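Thioesterase superfamily (Jannaschia sp., PDB 2OAF) probably hydrolyses thioester bonds, as a hotdog-fold member of the thioesterase superfamily whose own substrate is not established. Local coordinates at residues Thr97-Asp109 against Cys117-Ala129. Residues are numbered along the deposited sequence; the frame is centred on the assembly and turned at random. Where two conformers were deposited one is given.
With PO4 (phosphate ion), chain H.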
ATOM      1  N   THR B  97      14.951  19.134  11.517  1.00 27.37           N
ATOM      2  CA  THR B  97      15.845  19.141  12.643  1.00 28.92           C
ATOM      3  C   THR B  97      17.243  19.623  12.233  1.00 30.69           C
ATOM      4  O   THR B  97      18.011  20.113  13.063  1.00 29.51           O
ATOM      5  CB  THR B  97      15.851  17.747  13.354  1.00 29.00           C
ATOM      6  OG1 THR B  97      16.435  17.870  14.657  1.00 35.95           O
ATOM      7  CG2 THR B  97      16.570  16.653  12.538  1.00 29.78           C
ATOM      8  N   ARG B  98      17.544  19.529  10.939  1.00 30.43           N
ATOM      9  CA  ARG B  98      18.859  19.815  10.441  1.00 30.62           C
ATOM     10  C   ARG B  98      18.860  20.031   8.932  1.00 29.35           C
ATOM     11  O   ARG B  98      18.159  19.334   8.215  1.00 27.46           O
ATOM     12  CB  ARG B  98      19.731  18.605  10.804  1.00 34.65           C
ATOM     13  CG  ARG B  98      20.955  18.479   9.982  1.00 42.08           C
ATOM     14  CD  ARG B  98      21.903  17.402  10.470  1.00 41.38           C
ATOM     15  NE  ARG B  98      23.251  17.847  10.139  1.00 44.53           N
ATOM     16  CZ  ARG B  98      23.729  17.914   8.893  1.00 47.02           C
ATOM     17  NH1 ARG B  98      22.991  17.510   7.844  1.00 44.11           N
ATOM     18  NH2 ARG B  98      24.958  18.359   8.700  1.00 38.14           N
ATOM     19  N   LEU B  99      19.669  20.976   8.457  1.00 28.73           N
ATOM     20  CA  LEU B  99      19.904  21.152   7.028  1.00 29.53           C
ATOM     21  C   LEU B  99      21.389  21.382   6.837  1.00 30.26           C
ATOM     22  O   LEU B  99      21.915  22.347   7.331  1.00 32.01           O
ATOM     23  CB  LEU B  99      19.111  22.350   6.512  1.00 30.84           C
ATOM     24  CG  LEU B  99      19.286  22.736   5.032  1.00 25.65           C
ATOM     25  CD1 LEU B  99      18.842  21.638   4.045  1.00 25.53           C
ATOM     26  CD2 LEU B  99      18.538  24.054   4.794  1.00 30.05           C
ATOM     27  N   GLY B 100      22.080  20.469   6.168  1.00 30.19           N
ATOM     28  CA  GLY B 100      23.468  20.680   5.850  1.00 31.98           C
ATOM     29  C   GLY B 100      23.567  21.262   4.463  1.00 33.18           C
ATOM     30  O   GLY B 100      22.619  21.843   3.955  1.00 34.93           O
ATOM     31  N   THR B 101      24.726  21.097   3.855  1.00 34.71           N
ATOM     32  CA  THR B 101      24.959  21.573   2.503  1.00 35.71           C
ATOM     33  C   THR B 101      24.237  20.673   1.523  1.00 36.19           C
ATOM     34  O   THR B 101      23.700  21.146   0.530  1.00 37.10           O
ATOM     35  CB  THR B 101      26.454  21.544   2.175  1.00 32.21           C
ATOM     36  OG1 THR B 101      27.171  22.296   3.161  1.00 36.61           O
ATOM     37  CG2 THR B 101      26.725  22.117   0.794  1.00 32.03           C
ATOM     38  N   LYS B 102      24.248  19.372   1.800  1.00 36.98           N
ATOM     39  CA  LYS B 102      23.677  18.389   0.872  1.00 39.09           C
ATOM     40  C   LYS B 102      22.362  17.727   1.321  1.00 35.61           C
ATOM     41  O   LYS B 102      21.586  17.330   0.469  1.00 33.71           O
ATOM     42  CB  LYS B 102      24.747  17.354   0.513  1.00 41.55           C
ATOM     43  CG  LYS B 102      25.838  17.978  -0.407  1.00 48.65           C
ATOM     44  CD  LYS B 102      27.027  17.042  -0.703  1.00 50.00           C
ATOM     45  CE  LYS B 102      27.827  16.699   0.570  1.00 61.94           C
ATOM     46  NZ  LYS B 102      29.233  16.290   0.257  1.00 63.77           N
ATOM     47  N   SER B 103      22.103  17.608   2.624  1.00 33.31           N
ATOM     48  CA  SER B 103      20.937  16.861   3.084  1.00 33.57           C
ATOM     49  C   SER B 103      20.105  17.632   4.095  1.00 32.52           C
ATOM     50  O   SER B 103      20.601  18.527   4.739  1.00 29.25           O
ATOM     51  CB  SER B 103      21.382  15.556   3.750  1.00 34.11           C
ATOM     52  OG  SER B 103      22.029  15.863   4.976  1.00 36.85           O
ATOM     53  N   ILE B 104      18.839  17.207   4.227  1.00 28.30           N
ATOM     54  CA  ILE B 104      17.917  17.717   5.227  1.00 28.36           C
ATOM     55  C   ILE B 104      17.387  16.540   6.038  1.00 28.17           C
ATOM     56  O   ILE B 104      17.183  15.472   5.487  1.00 29.01           O
ATOM     57  CB  ILE B 104      16.754  18.471   4.538  1.00 27.31           C
ATOM     58  CG1 ILE B 104      15.872  19.197   5.579  1.00 30.41           C
ATOM     59  CG2 ILE B 104      15.907  17.508   3.631  1.00 29.87           C
ATOM     60  CD1 ILE B 104      14.788  20.039   4.950  1.00 25.79           C
ATOM     61  N   THR B 105      17.187  16.720   7.338  1.00 29.95           N
ATOM     62  CA  THR B 105      16.567  15.689   8.155  1.00 28.52           C
ATOM     63  C   THR B 105      15.320  16.256   8.789  1.00 29.14           C
ATOM     64  O   THR B 105      15.348  17.315   9.436  1.00 28.91           O
ATOM     65  CB  THR B 105      17.493  15.163   9.240  1.00 28.10           C
ATOM     66  OG1 THR B 105      18.677  14.635   8.640  1.00 31.15           O
ATOM     67  CG2 THR B 105      16.799  14.086  10.101  1.00 27.01           C
ATOM     68  N   PHE B 106      14.226  15.529   8.577  1.00 27.38           N
ATOM     69  CA  PHE B 106      12.940  15.819   9.170  1.00 29.26           C
ATOM     70  C   PHE B 106      12.706  14.856  10.296  1.00 29.39           C
ATOM     71  O   PHE B 106      12.945  13.647  10.136  1.00 29.33           O
ATOM     72  CB  PHE B 106      11.819  15.626   8.148  1.00 27.66           C
ATOM     73  CG  PHE B 106      11.739  16.726   7.125  1.00 27.44           C
ATOM     74  CD1 PHE B 106      11.018  17.869   7.378  1.00 26.50           C
ATOM     75  CD2 PHE B 106      12.384  16.612   5.915  1.00 29.12           C
ATOM     76  CE1 PHE B 106      10.935  18.882   6.436  1.00 31.55           C
ATOM     77  CE2 PHE B 106      12.288  17.618   4.973  1.00 34.72           C
ATOM     78  CZ  PHE B 106      11.556  18.752   5.245  1.00 29.87           C
ATOM     79  N   ARG B 107      12.188  15.399  11.399  1.00 28.28           N
ATOM     80  CA  ARG B 107      11.590  14.630  12.469  1.00 28.16           C
ATOM     81  C   ARG B 107      10.082  14.594  12.302  1.00 28.75           C
ATOM     82  O   ARG B 107       9.475  15.590  11.889  1.00 25.90           O
ATOM     83  CB  ARG B 107      11.917  15.285  13.799  1.00 29.01           C
ATOM     84  CG  ARG B 107      13.308  15.047  14.267  1.00 27.72           C
ATOM     85  CD  ARG B 107      13.498  13.666  14.933  1.00 28.98           C
ATOM     86  NE  ARG B 107      12.965  13.676  16.283  1.00 29.41           N
ATOM     87  CZ  ARG B 107      11.756  13.250  16.643  1.00 26.30           C
ATOM     88  NH1 ARG B 107      10.943  12.706  15.760  1.00 33.51           N
ATOM     89  NH2 ARG B 107      11.373  13.366  17.904  1.00 30.64           N
ATOM     90  N   VAL B 108       9.491  13.445  12.606  1.00 27.75           N
ATOM     91  CA  VAL B 108       8.046  13.305  12.716  1.00 28.62           C
ATOM     92  C   VAL B 108       7.737  12.498  13.984  1.00 29.46           C
ATOM     93  O   VAL B 108       8.288  11.401  14.163  1.00 30.34           O
ATOM     94  CB  VAL B 108       7.421  12.570  11.516  1.00 27.54           C
ATOM     95  CG1 VAL B 108       5.907  12.401  11.724  1.00 26.55           C
ATOM     96  CG2 VAL B 108       7.741  13.282  10.183  1.00 27.07           C
ATOM     97  N   ASP B 109       6.882  13.045  14.857  1.00 29.06           N
ATOM     98  CA  ASP B 109       6.354  12.317  16.004  1.00 28.52           C
ATOM     99  C   ASP B 109       4.891  12.074  15.656  1.00 28.80           C
ATOM    100  O   ASP B 109       4.121  13.025  15.363  1.00 28.26           O
ATOM    101  CB  ASP B 109       6.385  13.093  17.325  1.00 26.49           C
ATOM    102  CG  ASP B 109       7.782  13.253  17.920  1.00 34.40           C
ATOM    103  OD1 ASP B 109       8.751  12.660  17.399  1.00 29.20           O
ATOM    104  OD2 ASP B 109       7.895  13.991  18.936  1.00 34.03           O
ATOM    105  N   CYS B 117       3.128   7.714  19.778  1.00 30.19           N
ATOM    106  CA  CYS B 117       3.106   6.352  19.281  1.00 29.64           C
ATOM    107  C   CYS B 117       4.397   6.003  18.563  1.00 28.61           C
ATOM    108  O   CYS B 117       4.870   4.860  18.649  1.00 29.43           O
ATOM    109  CB  CYS B 117       1.927   6.153  18.349  1.00 29.48           C
ATOM    110  SG  CYS B 117       0.375   6.453  19.235  1.00 31.88           S
ATOM    111  N   PHE B 118       4.924   6.943  17.782  1.00 26.54           N
ATOM    112  CA  PHE B 118       6.220   6.715  17.131  1.00 26.77           C
ATOM    113  C   PHE B 118       7.005   8.007  16.960  1.00 28.66           C
ATOM    114  O   PHE B 118       6.450   9.094  16.946  1.00 26.42           O
ATOM    115  CB  PHE B 118       6.091   5.985  15.785  1.00 28.51           C
ATOM    116  CG  PHE B 118       5.365   6.763  14.707  1.00 26.58           C
ATOM    117  CD1 PHE B 118       5.979   7.799  14.032  1.00 29.20           C
ATOM    118  CD2 PHE B 118       4.075   6.434  14.361  1.00 26.91           C
ATOM    119  CE1 PHE B 118       5.309   8.523  13.050  1.00 31.68           C
ATOM    120  CE2 PHE B 118       3.414   7.106  13.338  1.00 24.39           C
ATOM    121  CZ  PHE B 118       4.041   8.171  12.687  1.00 29.19           C
ATOM    122  N   VAL B 119       8.315   7.856  16.896  1.00 28.88           N
ATOM    123  CA  VAL B 119       9.220   8.973  16.715  0.50 28.38           C
ATOM    124  C   VAL B 119      10.113   8.566  15.548  1.00 29.92           C
ATOM    125  O   VAL B 119      10.661   7.469  15.539  1.00 30.19           O
ATOM    126  CB  VAL B 119       9.995   9.294  18.023  0.50 30.19           C
ATOM    127  CG1 VAL B 119       9.052   9.199  19.271  0.50 24.37           C
ATOM    128  CG2 VAL B 119      11.174   8.385  18.199  0.50 32.52           C
ATOM    129  N   GLY B 120      10.196   9.414  14.543  1.00 28.70           N
ATOM    130  CA  GLY B 120      11.024   9.119  13.381  1.00 30.80           C
ATOM    131  C   GLY B 120      11.933  10.267  12.945  1.00 30.07           C
ATOM    132  O   GLY B 120      11.630  11.440  13.174  1.00 28.21           O
ATOM    133  N   ALA B 121      13.031   9.914  12.270  1.00 29.03           N
ATOM    134  CA  ALA B 121      13.922  10.875  11.630  1.00 28.49           C
ATOM    135  C   ALA B 121      14.198  10.392  10.195  1.00 29.49           C
ATOM    136  O   ALA B 121      14.480   9.220   9.962  1.00 28.15           O
ATOM    137  CB  ALA B 121      15.230  11.004  12.423  1.00 28.92           C
ATOM    138  N   PHE B 122      14.080  11.309   9.247  1.00 30.58           N
ATOM    139  CA  PHE B 122      14.049  10.990   7.823  1.00 30.06           C
ATOM    140  C   PHE B 122      14.942  11.959   7.072  1.00 29.49           C
ATOM    141  O   PHE B 122      14.727  13.162   7.135  1.00 29.74           O
ATOM    142  CB  PHE B 122      12.614  11.149   7.323  1.00 29.44           C
ATOM    143  CG  PHE B 122      11.613  10.322   8.095  1.00 29.94           C
ATOM    144  CD1 PHE B 122      11.035  10.808   9.266  1.00 30.59           C
ATOM    145  CD2 PHE B 122      11.245   9.074   7.646  1.00 32.58           C
ATOM    146  CE1 PHE B 122      10.104  10.049   9.966  1.00 31.29           C
ATOM    147  CE2 PHE B 122      10.323   8.310   8.340  1.00 31.61           C
ATOM    148  CZ  PHE B 122       9.764   8.805   9.520  1.00 34.02           C
ATOM    149  N   THR B 123      15.942  11.433   6.379  1.00 28.53           N
ATOM    150  CA  THR B 123      16.983  12.238   5.762  1.00 26.12           C
ATOM    151  C   THR B 123      16.911  12.092   4.248  1.00 27.86           C
ATOM    152  O   THR B 123      16.839  10.971   3.717  1.00 26.70           O
ATOM    153  CB  THR B 123      18.370  11.785   6.240  1.00 28.17           C
ATOM    154  OG1 THR B 123      18.396  11.814   7.672  1.00 29.18           O
ATOM    155  CG2 THR B 123      19.464  12.722   5.691  1.00 25.13           C
ATOM    156  N   CYS B 124      16.874  13.238   3.579  1.00 27.52           N
ATOM    157  CA  CYS B 124      16.789  13.374   2.131  1.00 30.61           C
ATOM    158  C   CYS B 124      18.001  14.142   1.609  1.00 29.51           C
ATOM    159  O   CYS B 124      18.518  14.992   2.305  1.00 29.35           O
ATOM    160  CB  CYS B 124      15.563  14.210   1.803  1.00 33.02           C
ATOM    161  SG  CYS B 124      14.034  13.422   2.361  1.00 40.42           S
ATOM    162  N   VAL B 125      18.421  13.851   0.379  1.00 30.75           N
ATOM    163  CA  VAL B 125      19.359  14.701  -0.353  1.00 30.18           C
ATOM    164  C   VAL B 125      18.537  15.472  -1.393  1.00 31.88           C
ATOM    165  O   VAL B 125      17.325  15.289  -1.478  1.00 30.85           O
ATOM    166  CB  VAL B 125      20.498  13.887  -1.003  1.00 33.46           C
ATOM    167  CG1 VAL B 125      21.419  13.298   0.077  1.00 32.75           C
ATOM    168  CG2 VAL B 125      19.949  12.807  -1.955  1.00 31.58           C
ATOM    169  N   PHE B 126      19.183  16.348  -2.152  1.00 31.37           N
ATOM    170  CA  PHE B 126      18.509  17.186  -3.149  1.00 31.67           C
ATOM    171  C   PHE B 126      19.017  16.814  -4.517  1.00 32.53           C
ATOM    172  O   PHE B 126      20.220  16.552  -4.681  1.00 31.30           O
ATOM    173  CB  PHE B 126      18.784  18.671  -2.891  1.00 31.71           C
ATOM    174  CG  PHE B 126      18.118  19.204  -1.660  1.00 30.58           C
ATOM    175  CD1 PHE B 126      18.731  19.101  -0.420  1.00 34.53           C
ATOM    176  CD2 PHE B 126      16.849  19.804  -1.729  1.00 32.81           C
ATOM    177  CE1 PHE B 126      18.102  19.596   0.742  1.00 34.95           C
ATOM    178  CE2 PHE B 126      16.222  20.293  -0.566  1.00 35.74           C
ATOM    179  CZ  PHE B 126      16.851  20.182   0.664  1.00 35.41           C
ATOM    180  N   THR B 127      18.106  16.775  -5.486  1.00 32.27           N
ATOM    181  CA  THR B 127      18.473  16.569  -6.881  1.00 34.20           C
ATOM    182  C   THR B 127      17.920  17.689  -7.770  1.00 33.92           C
ATOM    183  O   THR B 127      16.993  18.428  -7.382  1.00 31.95           O
ATOM    184  CB  THR B 127      17.933  15.228  -7.422  1.00 35.04           C
ATOM    185  OG1 THR B 127      16.514  15.217  -7.288  1.00 30.82           O
ATOM    186  CG2 THR B 127      18.530  14.011  -6.678  1.00 34.06           C
ATOM    187  N   ILE B 128      18.542  17.811  -8.941  1.00 35.04           N
ATOM    188  CA  ILE B 128      17.960  18.449 -10.113  1.00 35.85           C
ATOM    189  C   ILE B 128      17.041  17.388 -10.688  1.00 36.78           C
ATOM    190  O   ILE B 128      17.505  16.424 -11.277  1.00 36.80           O
ATOM    191  CB  ILE B 128      19.035  18.819 -11.142  1.00 34.76           C
ATOM    192  CG1 ILE B 128      20.041  19.810 -10.525  1.00 36.67           C
ATOM    193  CG2 ILE B 128      18.388  19.440 -12.367  1.00 37.01           C
ATOM    194  CD1 ILE B 128      21.415  19.789 -11.146  1.00 35.01           C
ATOM    195  N   ALA B 129      15.741  17.553 -10.491  1.00 38.54           N
ATOM    196  CA  ALA B 129      14.811  16.446 -10.665  1.00 40.88           C
ATOM    197  C   ALA B 129      14.900  15.833 -12.049  1.00 46.52           C
ATOM    198  O   ALA B 129      15.031  14.614 -12.174  1.00 47.11           O
ATOM    199  CB  ALA B 129      13.386  16.877 -10.374  1.00 39.88           C
TER
HETATM  200  P   PO4 H 144      25.443  17.191   4.714  1.00 68.00           P
HETATM  201  O1  PO4 H 144      26.150  17.584   6.003  1.00 63.52           O
HETATM  202  O2  PO4 H 144      24.041  17.743   4.738  1.00 48.43           O
HETATM  203  O3  PO4 H 144      26.248  17.783   3.564  1.00 65.10           O
HETATM  204  O4  PO4 H 144      25.336  15.679   4.603  1.00 56.69           O
HETATM  205  O   HOH W   1      22.135  16.743  -2.083  1.00 40.80           O
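Arg107 curls toward strand 115-128: bends at chi2 (-80°) and chi3 bring its NH1 to 3.0 Å from Gly120 O. That nitrogen comes from above the carbonyl plane, while Val108 N reaches the same oxygen from the opposite face, so two donors grip Gly120 O. Arg107 NH1 and NH2 also close end-on upon one oxygen, Asp109 OD1, which lies in the guanidinium plane 2.7 Å from Arg107 NH1; this two-nitrogen grip and the bond to Gly120 O limit the rotation of the guanidinium. Arg12 forms a salt bridge with Asp109 OD2. Asp109 OD1 in turn lies alongside Val119. On the same face Thr105 and Thr123 join hydroxyls, OG1 to OG1 at 3.0 Å, and farther along Ser103 OG and the backbone N atoms of Lys102 and Ser103 hold a phosphate ion, probably from the crystallisation liquor, with Arg98, whose NH2 lies 3.0 Å from phosphate O1.

The other face is apolar. Val108 sets CG1 against the ring edge of Phe118 and CB 4.0 Å from Phe122 CE1. Ile104 CG2 meets Cys124 CB at 3.8 Å, and with Leu99 CD1 it approaches the ring of Phe126 obliquely. Lys102 O lies in the plane of the Phe126 ring, 3.5 Å from Phe126 CD1, and a water bridges Lys102 O and Phe126 N. Phe106 and Phe122 pair through their backbones and extend their rings to helix 39-54, where Phe106 meets Trp50 edge-to-face. The paired strands 103-112 and 115-128 form an antiparallel beta hairpin, its apolar face packed on the long central helix, the arrangement characteristic of the hotdog fold.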